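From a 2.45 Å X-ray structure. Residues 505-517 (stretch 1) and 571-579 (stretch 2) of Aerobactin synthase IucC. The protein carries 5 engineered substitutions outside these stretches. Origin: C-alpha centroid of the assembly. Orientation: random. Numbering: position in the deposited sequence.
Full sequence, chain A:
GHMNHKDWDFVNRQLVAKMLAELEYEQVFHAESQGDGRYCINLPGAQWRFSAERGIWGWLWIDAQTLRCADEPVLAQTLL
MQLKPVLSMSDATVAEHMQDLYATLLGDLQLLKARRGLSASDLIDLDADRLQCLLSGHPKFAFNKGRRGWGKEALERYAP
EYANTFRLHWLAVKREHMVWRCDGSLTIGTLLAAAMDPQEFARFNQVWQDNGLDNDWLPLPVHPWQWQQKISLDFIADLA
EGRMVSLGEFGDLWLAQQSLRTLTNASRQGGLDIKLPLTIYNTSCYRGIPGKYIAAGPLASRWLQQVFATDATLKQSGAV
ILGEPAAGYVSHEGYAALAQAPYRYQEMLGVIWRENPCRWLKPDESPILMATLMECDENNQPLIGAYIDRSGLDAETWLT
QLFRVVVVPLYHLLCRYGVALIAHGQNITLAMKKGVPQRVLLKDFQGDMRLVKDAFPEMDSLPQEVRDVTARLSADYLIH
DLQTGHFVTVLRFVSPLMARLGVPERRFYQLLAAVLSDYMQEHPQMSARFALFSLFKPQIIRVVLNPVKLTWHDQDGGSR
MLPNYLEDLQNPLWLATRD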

ATOM      1  N   GLU A 505      -6.591  35.476  31.541  1.00 49.87           N
ATOM      2  CA  GLU A 505      -7.561  35.258  30.473  1.00 48.52           C
ATOM      3  C   GLU A 505      -8.603  36.365  30.446  1.00 50.11           C
ATOM      4  O   GLU A 505      -8.996  36.834  29.372  1.00 51.63           O
ATOM      5  CB  GLU A 505      -8.236  33.897  30.641  1.00 47.45           C
ATOM      6  CG  GLU A 505      -7.352  32.717  30.278  1.00 49.93           C
ATOM      7  CD  GLU A 505      -8.124  31.414  30.202  1.00 53.63           C
ATOM      8  OE1 GLU A 505      -8.858  31.096  31.163  1.00 55.26           O
ATOM      9  OE2 GLU A 505      -8.008  30.714  29.173  1.00 53.18           O
ATOM     10  N   ARG A 506      -9.063  36.801  31.620  1.00 53.47           N
ATOM     11  CA  ARG A 506     -10.047  37.875  31.668  1.00 55.73           C
ATOM     12  C   ARG A 506      -9.536  39.112  30.942  1.00 54.47           C
ATOM     13  O   ARG A 506     -10.279  39.757  30.193  1.00 53.60           O
ATOM     14  CB  ARG A 506     -10.391  38.203  33.119  1.00 59.76           C
ATOM     15  CG  ARG A 506     -11.439  39.290  33.266  1.00 62.14           C
ATOM     16  CD  ARG A 506     -11.802  39.531  34.717  1.00 65.31           C
ATOM     17  NE  ARG A 506     -12.808  40.581  34.836  1.00 69.42           N
ATOM     18  CZ  ARG A 506     -14.105  40.399  34.614  1.00 74.89           C
ATOM     19  NH1 ARG A 506     -14.564  39.204  34.261  1.00 75.92           N
ATOM     20  NH2 ARG A 506     -14.947  41.414  34.743  1.00 77.77           N
ATOM     21  N   ARG A 507      -8.263  39.456  31.147  1.00 49.63           N
ATOM     22  CA  ARG A 507      -7.679  40.587  30.438  1.00 51.62           C
ATOM     23  C   ARG A 507      -7.488  40.267  28.961  1.00 50.15           C
ATOM     24  O   ARG A 507      -7.769  41.104  28.095  1.00 44.77           O
ATOM     25  CB  ARG A 507      -6.347  40.969  31.086  1.00 53.05           C
ATOM     26  CG  ARG A 507      -5.671  42.179  30.471  1.00 58.26           C
ATOM     27  CD  ARG A 507      -6.530  43.424  30.611  1.00 60.64           C
ATOM     28  NE  ARG A 507      -5.856  44.611  30.101  1.00 58.43           N
ATOM     29  CZ  ARG A 507      -6.471  45.750  29.802  1.00 57.99           C
ATOM     30  NH1 ARG A 507      -7.785  45.863  29.954  1.00 58.21           N
ATOM     31  NH2 ARG A 507      -5.772  46.777  29.341  1.00 59.44           N
ATOM     32  N   PHE A 508      -7.008  39.058  28.658  1.00 48.73           N
ATOM     33  CA  PHE A 508      -6.830  38.626  27.275  1.00 43.80           C
ATOM     34  C   PHE A 508      -8.062  38.945  26.434  1.00 47.00           C
ATOM     35  O   PHE A 508      -7.961  39.557  25.364  1.00 50.24           O
ATOM     36  CB  PHE A 508      -6.529  37.124  27.257  1.00 41.86           C
ATOM     37  CG  PHE A 508      -6.268  36.555  25.886  1.00 41.92           C
ATOM     38  CD1 PHE A 508      -7.317  36.217  25.046  1.00 41.15           C
ATOM     39  CD2 PHE A 508      -4.971  36.330  25.451  1.00 43.24           C
ATOM     40  CE1 PHE A 508      -7.077  35.681  23.792  1.00 39.61           C
ATOM     41  CE2 PHE A 508      -4.727  35.791  24.200  1.00 41.84           C
ATOM     42  CZ  PHE A 508      -5.780  35.465  23.371  1.00 39.33           C
ATOM     43  N   TYR A 509      -9.242  38.543  26.910  1.00 44.31           N
ATOM     44  CA  TYR A 509     -10.457  38.720  26.129  1.00 45.46           C
ATOM     45  C   TYR A 509     -11.076  40.101  26.306  1.00 48.99           C
ATOM     46  O   TYR A 509     -11.937  40.484  25.507  1.00 47.92           O
ATOM     47  CB  TYR A 509     -11.446  37.615  26.492  1.00 46.06           C
ATOM     48  CG  TYR A 509     -10.921  36.251  26.099  1.00 48.46           C
ATOM     49  CD1 TYR A 509     -11.069  35.779  24.803  1.00 47.09           C
ATOM     50  CD2 TYR A 509     -10.246  35.455  27.013  1.00 47.30           C
ATOM     51  CE1 TYR A 509     -10.575  34.540  24.434  1.00 49.05           C
ATOM     52  CE2 TYR A 509      -9.748  34.218  26.653  1.00 46.85           C
ATOM     53  CZ  TYR A 509      -9.915  33.767  25.364  1.00 47.97           C
ATOM     54  OH  TYR A 509      -9.420  32.536  25.001  1.00 49.81           O
ATOM     55  N   GLN A 510     -10.652  40.860  27.321  1.00 48.22           N
ATOM     56  CA  GLN A 510     -10.964  42.287  27.354  1.00 48.72           C
ATOM     57  C   GLN A 510     -10.324  43.004  26.174  1.00 48.97           C
ATOM     58  O   GLN A 510     -10.955  43.853  25.533  1.00 51.35           O
ATOM     59  CB  GLN A 510     -10.482  42.909  28.666  1.00 54.05           C
ATOM     60  CG  GLN A 510     -11.399  42.695  29.856  1.00 59.13           C
ATOM     61  CD  GLN A 510     -10.805  43.237  31.142  1.00 60.78           C
ATOM     62  OE1 GLN A 510      -9.623  43.577  31.198  1.00 59.58           O
ATOM     63  NE2 GLN A 510     -11.623  43.321  32.184  1.00 62.21           N
ATOM     64  N   LEU A 511      -9.065  42.675  25.871  1.00 46.56           N
ATOM     65  CA  LEU A 511      -8.372  43.305  24.753  1.00 47.23           C
ATOM     66  C   LEU A 511      -9.026  42.947  23.424  1.00 47.57           C
ATOM     67  O   LEU A 511      -9.138  43.796  22.534  1.00 46.87           O
ATOM     68  CB  LEU A 511      -6.900  42.892  24.750  1.00 52.71           C
ATOM     69  CG  LEU A 511      -5.954  43.682  25.660  1.00 61.22           C
ATOM     70  CD1 LEU A 511      -6.317  43.525  27.118  1.00 63.51           C
ATOM     71  CD2 LEU A 511      -4.523  43.231  25.428  1.00 65.45           C
ATOM     72  N   LEU A 512      -9.459  41.694  23.269  1.00 46.88           N
ATOM     73  CA  LEU A 512     -10.130  41.292  22.038  1.00 48.83           C
ATOM     74  C   LEU A 512     -11.444  42.043  21.866  1.00 51.61           C
ATOM     75  O   LEU A 512     -11.755  42.535  20.776  1.00 52.67           O
ATOM     76  CB  LEU A 512     -10.369  39.781  22.040  1.00 50.19           C
ATOM     77  CG  LEU A 512     -11.129  39.216  20.836  1.00 52.52           C
ATOM     78  CD1 LEU A 512     -10.411  39.538  19.534  1.00 50.76           C
ATOM     79  CD2 LEU A 512     -11.324  37.712  20.986  1.00 52.84           C
ATOM     80  N   ALA A 513     -12.230  42.142  22.940  1.00 52.98           N
ATOM     81  CA  ALA A 513     -13.500  42.857  22.866  1.00 50.51           C
ATOM     82  C   ALA A 513     -13.283  44.332  22.554  1.00 49.04           C
ATOM     83  O   ALA A 513     -14.063  44.937  21.809  1.00 50.16           O
ATOM     84  CB  ALA A 513     -14.266  42.695  24.178  1.00 51.08           C
ATOM     85  N   ALA A 514     -12.229  44.928  23.115  1.00 46.34           N
ATOM     86  CA  ALA A 514     -11.946  46.333  22.842  1.00 48.02           C
ATOM     87  C   ALA A 514     -11.594  46.546  21.375  1.00 51.24           C
ATOM     88  O   ALA A 514     -12.046  47.516  20.757  1.00 54.11           O
ATOM     89  CB  ALA A 514     -10.815  46.824  23.743  1.00 47.33           C
ATOM     90  N   VAL A 515     -10.786  45.653  20.800  1.00 49.48           N
ATOM     91  CA  VAL A 515     -10.487  45.732  19.374  1.00 46.90           C
ATOM     92  C   VAL A 515     -11.765  45.589  18.558  1.00 49.18           C
ATOM     93  O   VAL A 515     -11.947  46.262  17.537  1.00 54.55           O
ATOM     94  CB  VAL A 515      -9.440  44.669  18.988  1.00 46.31           C
ATOM     95  CG1 VAL A 515      -9.288  44.572  17.472  1.00 48.05           C
ATOM     96  CG2 VAL A 515      -8.102  44.995  19.625  1.00 45.82           C
ATOM     97  N   LEU A 516     -12.671  44.712  18.995  1.00 47.75           N
ATOM     98  CA  LEU A 516     -13.939  44.544  18.292  1.00 49.01           C
ATOM     99  C   LEU A 516     -14.895  45.699  18.561  1.00 49.63           C
ATOM    100  O   LEU A 516     -15.661  46.083  17.672  1.00 51.65           O
ATOM    101  CB  LEU A 516     -14.596  43.219  18.691  1.00 48.13           C
ATOM    102  CG  LEU A 516     -13.887  41.941  18.237  1.00 49.41           C
ATOM    103  CD1 LEU A 516     -14.452  40.732  18.968  1.00 43.69           C
ATOM    104  CD2 LEU A 516     -14.012  41.754  16.728  1.00 49.71           C
ATOM    105  N   SER A 517     -14.871  46.261  19.773  1.00 51.22           N
ATOM    106  CA  SER A 517     -15.707  47.420  20.071  1.00 52.37           C
ATOM    107  C   SER A 517     -15.242  48.641  19.288  1.00 50.69           C
ATOM    108  O   SER A 517     -16.045  49.311  18.627  1.00 54.10           O
ATOM    109  CB  SER A 517     -15.691  47.710  21.571  1.00 54.73           C
ATOM    110  OG  SER A 517     -16.435  46.744  22.288  1.00 63.70           O
TER
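Stretch 2, residues 571-579: NPLWLATRD

Stretch 2 begins as a short helix and passes through a turn to the C-terminus, with extended values at Arg578. Asn571, with phi/psi of -90/116, stands at the N-cap: its OD1 accepts from Leu573 N at 3.1 Å, so the side chain satisfies an amide that has no helical carbonyl before it. Helical values follow from Pro572, and Ala576 N still reaches Pro572 O at 2.9 Å; by Arg578 the psi has swung to 141 and the backbone is extended. Stretch 1 is helical throughout. The register shows the relative direction only locally: the CA of Arg506 lies 5.3 Å from the CA of Ala576, and the CA of Tyr509 lies 5.9 Å from the CA of Leu573, so between these two pairs the register runs in opposite senses.

Ala576 has the largest covered area, 85 Å², and sits at the closest CA approach. Its CB is 3.5 Å from Arg506 O and 4.4 Å from Tyr509 CB, while Gln510 CG comes within 4.0 Å of the same methyl. The methyl thus packs against both the backbone and the side chains of stretch 1. The carbonyl of Ala576 is also engaged, though loosely: Gln510 NE2 donates to Ala576 O at 3.3 Å, a weak bond despite its 158° angle.

Leu573, with 81 Å² covered, makes much of the apolar contact. Its CA-to-CB bond points sideways, but the m,p rotamer (chi1 -84°, chi2 61°) brings the end of the side chain nearer to stretch 1. There its CD1 lies 4.1 Å from Leu512 CD2 and 4.2 Å from Tyr509 CD1, and its CD2 lies 3.7 Å from Leu516 CD1. Contacts with Tyr509, Leu512 and Leu516 follow the three- and four-residue spacing of one side of a helix. Beside them, Pro572 CB stands 4.2 Å from the centroid of the Tyr509 ring and 17° off its normal, a CH-pi contact over the ring face.

Arg506, with 80 Å² covered, closes the other end with polar contacts. Its first three chi angles are all t, so the chain is extended, and the guanidinium passes with one face over Ala576 CA. From there Arg506 NH1 donates to Leu575 O at 3.1 Å (138°), and Arg506 NH2 to Arg578 O, near the guanidinium plane, at 2.4 Å (131°). The latter is very short for a hydrogen bond, and at 2.45 Å resolution its exact length deserves caution. Together the two bonds tie one side chain to carbonyls that precede and follow Ala576 in sequence, those of Leu575 and Arg578.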

ATOM      1  N   ASN A 571     -19.904  32.940  27.165  1.00 59.70           N
ATOM      2  CA  ASN A 571     -19.082  33.624  26.178  1.00 53.87           C
ATOM      3  C   ASN A 571     -18.031  34.471  26.884  1.00 52.21           C
ATOM      4  O   ASN A 571     -18.396  35.419  27.591  1.00 54.85           O
ATOM      5  CB  ASN A 571     -19.946  34.502  25.289  1.00 52.32           C
ATOM      6  CG  ASN A 571     -19.153  35.202  24.203  1.00 50.13           C
ATOM      7  OD1 ASN A 571     -17.947  35.003  24.072  1.00 51.39           O
ATOM      8  ND2 ASN A 571     -19.834  36.016  23.410  1.00 53.71           N
ATOM      9  N   PRO A 572     -16.736  34.180  26.729  1.00 48.95           N
ATOM     10  CA  PRO A 572     -15.720  35.013  27.397  1.00 50.94           C
ATOM     11  C   PRO A 572     -15.779  36.485  27.021  1.00 51.93           C
ATOM     12  O   PRO A 572     -15.435  37.334  27.853  1.00 49.95           O
ATOM     13  CB  PRO A 572     -14.400  34.369  26.951  1.00 52.00           C
ATOM     14  CG  PRO A 572     -14.754  32.953  26.679  1.00 52.56           C
ATOM     15  CD  PRO A 572     -16.142  32.982  26.111  1.00 50.77           C
ATOM     16  N   LEU A 573     -16.196  36.823  25.797  1.00 52.38           N
ATOM     17  CA  LEU A 573     -16.289  38.231  25.421  1.00 57.05           C
ATOM     18  C   LEU A 573     -17.341  38.959  26.248  1.00 59.60           C
ATOM     19  O   LEU A 573     -17.186  40.150  26.538  1.00 58.87           O
ATOM     20  CB  LEU A 573     -16.603  38.364  23.930  1.00 56.38           C
ATOM     21  CG  LEU A 573     -15.408  38.282  22.978  1.00 58.77           C
ATOM     22  CD1 LEU A 573     -14.709  36.937  23.081  1.00 62.86           C
ATOM     23  CD2 LEU A 573     -15.854  38.540  21.548  1.00 59.19           C
ATOM     24  N   TRP A 574     -18.413  38.263  26.628  1.00 62.22           N
ATOM     25  CA  TRP A 574     -19.440  38.844  27.485  1.00 63.73           C
ATOM     26  C   TRP A 574     -19.035  38.777  28.951  1.00 64.95           C
ATOM     27  O   TRP A 574     -19.312  39.702  29.722  1.00 68.05           O
ATOM     28  CB  TRP A 574     -20.761  38.109  27.255  1.00 63.26           C
ATOM     29  CG  TRP A 574     -21.923  38.589  28.070  1.00 61.85           C
ATOM     30  CD1 TRP A 574     -22.797  39.581  27.742  1.00 63.05           C
ATOM     31  CD2 TRP A 574     -22.362  38.068  29.332  1.00 61.70           C
ATOM     32  NE1 TRP A 574     -23.747  39.722  28.726  1.00 64.80           N
ATOM     33  CE2 TRP A 574     -23.500  38.807  29.715  1.00 64.00           C
ATOM     34  CE3 TRP A 574     -21.900  37.056  30.178  1.00 62.59           C
ATOM     35  CZ2 TRP A 574     -24.182  38.565  30.904  1.00 65.39           C
ATOM     36  CZ3 TRP A 574     -22.578  36.819  31.361  1.00 64.11           C
ATOM     37  CH2 TRP A 574     -23.705  37.569  31.712  1.00 64.01           C
ATOM     38  N   LEU A 575     -18.367  37.689  29.340  1.00 62.41           N
ATOM     39  CA  LEU A 575     -17.995  37.482  30.735  1.00 66.39           C
ATOM     40  C   LEU A 575     -16.933  38.479  31.184  1.00 66.55           C
ATOM     41  O   LEU A 575     -16.959  38.947  32.328  1.00 68.42           O
ATOM     42  CB  LEU A 575     -17.505  36.045  30.913  1.00 70.36           C
ATOM     43  CG  LEU A 575     -17.208  35.511  32.314  1.00 80.80           C
ATOM     44  CD1 LEU A 575     -18.410  35.639  33.234  1.00 85.01           C
ATOM     45  CD2 LEU A 575     -16.775  34.056  32.203  1.00 82.54           C
ATOM     46  N   ALA A 576     -15.994  38.819  30.300  1.00 67.12           N
ATOM     47  CA  ALA A 576     -14.896  39.711  30.650  1.00 67.96           C
ATOM     48  C   ALA A 576     -15.291  41.183  30.636  1.00 71.10           C
ATOM     49  O   ALA A 576     -14.507  42.020  31.094  1.00 72.14           O
ATOM     50  CB  ALA A 576     -13.721  39.487  29.694  1.00 63.32           C
ATOM     51  N   THR A 577     -16.475  41.519  30.129  1.00 74.09           N
ATOM     52  CA  THR A 577     -16.940  42.897  30.083  1.00 78.16           C
ATOM     53  C   THR A 577     -17.751  43.292  31.311  1.00 81.36           C
ATOM     54  O   THR A 577     -18.046  44.479  31.484  1.00 85.52           O
ATOM     55  CB  THR A 577     -17.788  43.114  28.820  1.00 80.23           C
ATOM     56  OG1 THR A 577     -17.068  42.642  27.675  1.00 77.85           O
ATOM     57  CG2 THR A 577     -18.126  44.594  28.618  1.00 85.19           C
ATOM     58  N   ARG A 578     -18.095  42.342  32.175  1.00 79.67           N
ATOM     59  CA  ARG A 578     -18.995  42.591  33.289  1.00 81.84           C
ATOM     60  C   ARG A 578     -18.206  42.875  34.561  1.00 84.16           C
ATOM     61  O   ARG A 578     -17.172  42.251  34.820  1.00 83.12           O
ATOM     62  CB  ARG A 578     -19.932  41.396  33.497  1.00 82.00           C
ATOM     63  CG  ARG A 578     -20.875  41.145  32.320  1.00 83.32           C
ATOM     64  CD  ARG A 578     -21.854  42.302  32.146  1.00 88.76           C
ATOM     65  NE  ARG A 578     -22.667  42.203  30.936  1.00 91.83           N
ATOM     66  CZ  ARG A 578     -22.247  42.545  29.721  1.00 91.55           C
ATOM     67  NH1 ARG A 578     -21.012  42.993  29.535  1.00 90.48           N
ATOM     68  NH2 ARG A 578     -23.065  42.436  28.683  1.00 92.91           N
ATOM     69  N   ASP A 579     -18.706  43.821  35.351  1.00 87.51           N
ATOM     70  CA  ASP A 579     -18.032  44.264  36.568  1.00 87.58           C
ATOM     71  C   ASP A 579     -17.808  43.114  37.549  1.00 91.27           C
ATOM     72  O   ASP A 579     -18.165  41.967  37.276  1.00 92.97           O
ATOM     73  CB  ASP A 579     -18.840  45.374  37.246  1.00 84.28           C
TER